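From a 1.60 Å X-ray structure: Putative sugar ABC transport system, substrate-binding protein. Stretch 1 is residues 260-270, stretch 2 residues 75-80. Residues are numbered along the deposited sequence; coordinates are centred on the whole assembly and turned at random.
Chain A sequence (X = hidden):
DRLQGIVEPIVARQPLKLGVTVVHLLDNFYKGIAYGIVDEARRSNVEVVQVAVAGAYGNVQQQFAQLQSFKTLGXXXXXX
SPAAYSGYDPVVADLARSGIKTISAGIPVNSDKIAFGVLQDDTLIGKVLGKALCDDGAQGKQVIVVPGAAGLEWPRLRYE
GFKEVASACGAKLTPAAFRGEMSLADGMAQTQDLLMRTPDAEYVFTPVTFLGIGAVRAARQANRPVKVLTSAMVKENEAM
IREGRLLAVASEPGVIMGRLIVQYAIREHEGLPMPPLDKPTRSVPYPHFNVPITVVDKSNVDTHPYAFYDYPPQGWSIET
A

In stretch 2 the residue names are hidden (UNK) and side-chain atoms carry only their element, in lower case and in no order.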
ATOM      1  N   LEU A 260      14.322   0.717   0.401  1.00 10.88           N
ATOM      2  CA  LEU A 260      14.700   0.554  -0.991  1.00 10.45           C
ATOM      3  C   LEU A 260      14.656   1.873  -1.744  1.00  9.51           C
ATOM      4  O   LEU A 260      15.509   2.123  -2.582  1.00  9.79           O
ATOM      5  CB  LEU A 260      13.795  -0.473  -1.663  1.00 11.80           C
ATOM      6  CG  LEU A 260      13.965  -1.893  -1.158  1.00 12.55           C
ATOM      7  CD1 LEU A 260      12.828  -2.787  -1.668  1.00 14.08           C
ATOM      8  CD2 LEU A 260      15.337  -2.476  -1.553  1.00 12.80           C
ATOM      9  N   ILE A 261      13.682   2.730  -1.462  1.00  9.92           N
ATOM     10  CA  ILE A 261      13.659   4.035  -2.132  1.00 10.13           C
ATOM     11  C   ILE A 261      14.969   4.788  -1.916  1.00 10.90           C
ATOM     12  O   ILE A 261      15.535   5.379  -2.847  1.00 11.03           O
ATOM     13  CB  ILE A 261      12.431   4.834  -1.647  1.00 10.04           C
ATOM     14  CG1 ILE A 261      11.168   4.249  -2.340  1.00 10.77           C
ATOM     15  CG2 ILE A 261      12.606   6.316  -1.932  1.00 12.50           C
ATOM     16  CD1 ILE A 261       9.861   4.637  -1.656  1.00 12.48           C
ATOM     17  N   VAL A 262      15.479   4.777  -0.690  1.00  9.75           N
ATOM     18  CA  VAL A 262      16.746   5.455  -0.409  1.00  9.43           C
ATOM     19  C   VAL A 262      17.895   4.802  -1.176  1.00  8.84           C
ATOM     20  O   VAL A 262      18.740   5.488  -1.786  1.00  9.98           O
ATOM     21  CB  VAL A 262      17.012   5.468   1.107  1.00  9.58           C
ATOM     22  CG1 VAL A 262      18.423   5.978   1.418  1.00  9.98           C
ATOM     23  CG2 VAL A 262      15.959   6.331   1.792  1.00  9.91           C
ATOM     24  N   GLN A 263      17.967   3.462  -1.138  1.00  9.51           N
ATOM     25  CA  GLN A 263      19.092   2.792  -1.792  1.00  9.86           C
ATOM     26  C   GLN A 263      19.048   2.962  -3.311  1.00 11.03           C
ATOM     27  O   GLN A 263      20.104   3.070  -3.962  1.00 11.73           O
ATOM     28  CB  GLN A 263      19.117   1.308  -1.412  1.00 10.08           C
ATOM     29  CG  GLN A 263      19.509   1.116   0.066  1.00 12.45           C
ATOM     30  CD  GLN A 263      20.954   1.530   0.307  1.00 14.78           C
ATOM     31  OE1 GLN A 263      21.771   1.473  -0.602  1.00 13.91           O
ATOM     32  NE2 GLN A 263      21.270   1.971   1.523  1.00 16.91           N
ATOM     33  N   TYR A 264      17.841   2.980  -3.891  1.00 10.76           N
ATOM     34  CA  TYR A 264      17.709   3.211  -5.326  1.00 10.46           C
ATOM     35  C   TYR A 264      18.053   4.651  -5.678  1.00 10.54           C
ATOM     36  O   TYR A 264      18.715   4.909  -6.706  1.00 11.07           O
ATOM     37  CB  TYR A 264      16.274   2.893  -5.802  1.00  9.91           C
ATOM     38  CG  TYR A 264      15.956   1.429  -6.069  1.00 10.83           C
ATOM     39  CD1 TYR A 264      16.134   0.448  -5.078  1.00 10.62           C
ATOM     40  CD2 TYR A 264      15.469   1.033  -7.319  1.00 10.49           C
ATOM     41  CE1 TYR A 264      15.856  -0.877  -5.338  1.00 11.63           C
ATOM     42  CE2 TYR A 264      15.169  -0.305  -7.601  1.00 11.77           C
ATOM     43  CZ  TYR A 264      15.367  -1.251  -6.614  1.00 12.97           C
ATOM     44  OH  TYR A 264      15.072  -2.568  -6.885  1.00 13.52           O
ATOM     45  N   ALA A 265      17.594   5.604  -4.845  1.00 10.57           N
ATOM     46  CA  ALA A 265      17.860   7.021  -5.125  1.00 10.59           C
ATOM     47  C   ALA A 265      19.362   7.322  -5.118  1.00  9.65           C
ATOM     48  O   ALA A 265      19.846   8.102  -5.961  1.00 10.22           O
ATOM     49  CB  ALA A 265      17.135   7.923  -4.117  1.00 12.52           C
ATOM     50  N   ILE A 266      20.119   6.737  -4.172  1.00  9.04           N
ATOM     51  CA  ILE A 266      21.562   7.011  -4.141  1.00 10.10           C
ATOM     52  C   ILE A 266      22.203   6.560  -5.435  1.00 10.96           C
ATOM     53  O   ILE A 266      23.044   7.269  -6.020  1.00 11.87           O
ATOM     54  CB  ILE A 266      22.235   6.317  -2.945  1.00 10.52           C
ATOM     55  CG1 ILE A 266      21.742   6.892  -1.622  1.00 11.15           C
ATOM     56  CG2 ILE A 266      23.755   6.468  -3.021  1.00 12.50           C
ATOM     57  CD1 ILE A 266      22.082   6.009  -0.415  1.00 11.54           C
ATOM     58  N   ARG A 267      21.818   5.373  -5.903  1.00  9.93           N
ATOM     59  CA  ARG A 267      22.380   4.843  -7.137  1.00 10.11           C
ATOM     60  C   ARG A 267      21.998   5.707  -8.319  1.00 11.08           C
ATOM     61  O   ARG A 267      22.844   6.025  -9.165  1.00 12.19           O
ATOM     62  CB  ARG A 267      21.916   3.394  -7.317  1.00 10.02           C
ATOM     63  CG  ARG A 267      22.659   2.489  -6.330  1.00  9.33           C
ATOM     64  CD  ARG A 267      21.989   1.131  -6.284  1.00 11.29           C
ATOM     65  NE  ARG A 267      22.840   0.184  -5.562  1.00 12.00           N
ATOM     66  CZ  ARG A 267      22.856   0.060  -4.245  1.00 12.89           C
ATOM     67  NH1 ARG A 267      22.022   0.774  -3.471  1.00 13.13           N
ATOM     68  NH2 ARG A 267      23.687  -0.812  -3.722  1.00 14.43           N
ATOM     69  N   GLU A 268      20.721   6.085  -8.415  1.00 11.84           N
ATOM     70  CA  GLU A 268      20.298   6.936  -9.532  1.00 13.39           C
ATOM     71  C   GLU A 268      21.079   8.243  -9.525  1.00 12.94           C
ATOM     72  O   GLU A 268      21.605   8.679 -10.558  1.00 13.42           O
ATOM     73  CB  GLU A 268      18.798   7.206  -9.437  1.00 15.13           C
ATOM     74  CG  GLU A 268      18.100   7.435 -10.786  1.00 17.96           C
ATOM     75  CD  GLU A 268      18.267   8.845 -11.336  1.00 21.71           C
ATOM     76  OE1 GLU A 268      18.505   9.795 -10.548  1.00 21.77           O
ATOM     77  OE2 GLU A 268      18.144   9.006 -12.581  1.00 24.81           O
ATOM     78  N   HIS A 269      21.232   8.827  -8.342  1.00 11.77           N
ATOM     79  CA  HIS A 269      21.869  10.131  -8.198  1.00 13.07           C
ATOM     80  C   HIS A 269      23.335  10.094  -8.592  1.00 14.49           C
ATOM     81  O   HIS A 269      23.851  11.064  -9.174  1.00 17.56           O
ATOM     82  CB  HIS A 269      21.716  10.592  -6.754  1.00 14.30           C
ATOM     83  CG  HIS A 269      22.005  12.040  -6.547  1.00 16.86           C
ATOM     84  ND1 HIS A 269      22.856  12.489  -5.567  1.00 19.30           N
ATOM     85  CD2 HIS A 269      21.530  13.147  -7.173  1.00 19.00           C
ATOM     86  CE1 HIS A 269      22.893  13.814  -5.587  1.00 19.54           C
ATOM     87  NE2 HIS A 269      22.120  14.237  -6.571  1.00 20.35           N
ATOM     88  N   GLU A 270      24.034   9.005  -8.270  1.00 13.97           N
ATOM     89  CA  GLU A 270      25.472   8.923  -8.512  1.00 13.26           C
ATOM     90  C   GLU A 270      25.814   8.121  -9.755  1.00 14.65           C
ATOM     91  O   GLU A 270      26.996   7.834  -9.989  1.00 15.45           O
ATOM     92  CB  GLU A 270      26.167   8.342  -7.271  1.00 14.02           C
ATOM     93  CG  GLU A 270      25.892   9.227  -6.033  1.00 14.72           C
ATOM     94  CD  GLU A 270      26.753   8.925  -4.816  1.00 16.47           C
ATOM     95  OE1 GLU A 270      27.702   8.122  -4.936  1.00 17.94           O
ATOM     96  OE2 GLU A 270      26.480   9.539  -3.741  1.00 17.08           O
ATOM     97  N   UNK A  75      15.302  20.103  -2.814  1.00 20.11           N
ATOM     98  CA  UNK A  75      15.413  18.653  -2.786  1.00 17.20           C
ATOM     99  C   UNK A  75      15.919  18.141  -4.137  1.00 16.34           C
ATOM    100  O   UNK A  75      15.799  18.795  -5.174  1.00 17.14           O
ATOM    101  c   UNK A  75      13.501  18.624  -1.138  1.00 17.09           C
ATOM    102  c   UNK A  75      13.099  18.055  -3.527  1.00 19.60           C
ATOM    103  c   UNK A  75      14.077  18.001  -2.404  1.00 18.40           C
ATOM    104  N   UNK A  76      16.523  16.963  -4.108  1.00 14.33           N
ATOM    105  CA  UNK A  76      16.963  16.288  -5.326  1.00 14.22           C
ATOM    106  C   UNK A  76      15.928  15.317  -5.860  1.00 14.68           C
ATOM    107  O   UNK A  76      15.795  15.166  -7.087  1.00 15.33           O
ATOM    108  c   UNK A  76      18.282  15.555  -5.055  1.00 16.25           C
ATOM    109  o   UNK A  76      19.825  17.307  -5.460  1.00 19.08           O
ATOM    110  c   UNK A  76      19.380  16.524  -4.608  1.00 17.94           C
ATOM    111  o   UNK A  76      19.786  16.532  -3.433  1.00 18.19           O
ATOM    112  N   UNK A  77      15.156  14.707  -4.966  1.00 13.97           N
ATOM    113  CA  UNK A  77      14.068  13.808  -5.315  1.00 14.01           C
ATOM    114  C   UNK A  77      12.867  14.140  -4.463  1.00 14.00           C
ATOM    115  O   UNK A  77      12.993  14.384  -3.258  1.00 14.62           O
ATOM    116  c   UNK A  77      16.457  10.913  -7.957  1.00 16.08           C
ATOM    117  c   UNK A  77      17.729  11.127  -7.494  1.00 16.85           C
ATOM    118  c   UNK A  77      14.404  12.330  -5.096  1.00 14.55           C
ATOM    119  c   UNK A  77      16.858  12.079  -5.486  1.00 15.06           C
ATOM    120  c   UNK A  77      17.931  11.714  -6.267  1.00 15.67           C
ATOM    121  c   UNK A  77      15.565  11.894  -5.931  1.00 14.10           C
ATOM    122  c   UNK A  77      15.375  11.298  -7.177  1.00 15.44           C
ATOM    123  o   UNK A  77      18.812  10.784  -8.267  1.00 17.98           O
ATOM    124  N   UNK A  78      11.704  14.111  -5.088  1.00 12.58           N
ATOM    125  CA  UNK A  78      10.433  14.088  -4.381  1.00 12.54           C
ATOM    126  C   UNK A  78       9.961  12.653  -4.337  1.00 12.79           C
ATOM    127  O   UNK A  78      10.067  11.950  -5.336  1.00 15.62           O
ATOM    128  c   UNK A  78       9.407  14.950  -5.125  1.00 13.42           C
ATOM    129  N   UNK A  79       9.456  12.205  -3.190  1.00 11.01           N
ATOM    130  CA  UNK A  79       8.905  10.861  -3.041  1.00 11.19           C
ATOM    131  C   UNK A  79       7.408  11.011  -2.811  1.00 11.98           C
ATOM    132  O   UNK A  79       6.998  11.744  -1.912  1.00 13.32           O
ATOM    133  c   UNK A  79      11.079  10.061  -2.061  1.00 12.92           C
ATOM    134  c   UNK A  79       8.951   8.717  -1.678  1.00 13.81           C
ATOM    135  c   UNK A  79       9.568  10.117  -1.867  1.00 11.74           C
ATOM    136  N   UNK A  80       6.595  10.338  -3.627  1.00 12.02           N
ATOM    137  CA  UNK A  80       5.173  10.628  -3.730  1.00 11.68           C
ATOM    138  C   UNK A  80       4.354   9.352  -3.572  1.00 12.44           C
ATOM    139  O   UNK A  80       4.537   8.402  -4.337  1.00 11.82           O
ATOM    140  c   UNK A  80       3.248  11.922  -6.890  1.00 13.27           C
ATOM    141  c   UNK A  80       4.866  11.272  -5.091  1.00 10.48           C
ATOM    142  c   UNK A  80       2.703  12.343  -4.388  1.00 12.59           C
ATOM    143  c   UNK A  80       3.385  11.416  -5.426  1.00 11.77           C
TER
HETATM  144  O   HOH W   1      20.220  16.106  -7.965  1.00 43.85           O

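Position 75 carries three side-chain carbons, one bonded to the other two, so the branch falls directly at CB. None of them comes within contact distance of the helix of stretch 1. A fork at CB with two methyls is valine, Val75, a compact apolar side chain suited to its buried place.

Position 76 has two carbons, the second bearing two oxygens: a short carboxylate. One oxygen lies near the His269 ring. The residue is Asp76. Asp76 OD1 is 4.0 Å from His269 NE2, too far for a direct hydrogen bond, and a water to one side bridges the two. The water donates to Asp76 OD1 at 2.8 Å and is hydrogen-bonded to His269 NE2 at 3.0 Å. A carboxylate suits this partly exposed spot, since it can accept from the water with OD1 while OD2 is satisfied elsewhere in the structure.

At position 77 one carbon leads to a six-carbon ring bearing a single oxygen. One face of the ring lies against Ala265, and the oxygen approaches Glu268 and His269. A phenol is tyrosine, Tyr77. Its CA-to-CB bond points toward the helix, and the CB of Ala265 sits over one face of the ring, 4.4 Å from Tyr77 CD1. The ring lies over the Ala265 methyl, and its hydroxyl reaches Glu268, about a turn further on. There Tyr77 OH donates a short hydrogen bond to Glu268 OE1, 2.5 Å away. Tyr77 OH is also 3.1 Å from His269 N, but the angle is poor, and the His269 N instead bonds to Ala265 O at 2.8 Å within the helix. The His269 and Tyr77 rings meet obliquely, their planes at 76°.

Position 78 shows one carbon alone, hence alanine. Ala78 is buried but out of reach of the helix, as befits a strand whose successive side chains alternate in direction; its single apolar methyl has no polar group to satisfy there.

Position 79 again has three carbons forked at CB, with the CA-to-CB bond now toward the helix and the side chain packing on Ile261. This is valine; Val79 CG2 meets Ile261 CG2 at 4.0 Å. Two branched apolar side chains make a natural pair in this buried region.

Position 80 has four carbons forked at the second, the pattern of leucine. Leu80, with chi1 t and chi2 p, is out of reach of the helix; an apolar, branched side chain suits its buried strand position.

The contact runs from apolar to polar. Strand and helix run roughly antiparallel, at 151°, so Val79 meets Ile261, Tyr77 covers Ala265, and Asp76 lies near His269. Tyr77 joins the two regimes: its ring packs against Ala265, while its hydroxyl anchors to Glu268. Beyond it, a water links Asp76 to His269.

Stretch 2 75-80: VDYAVL
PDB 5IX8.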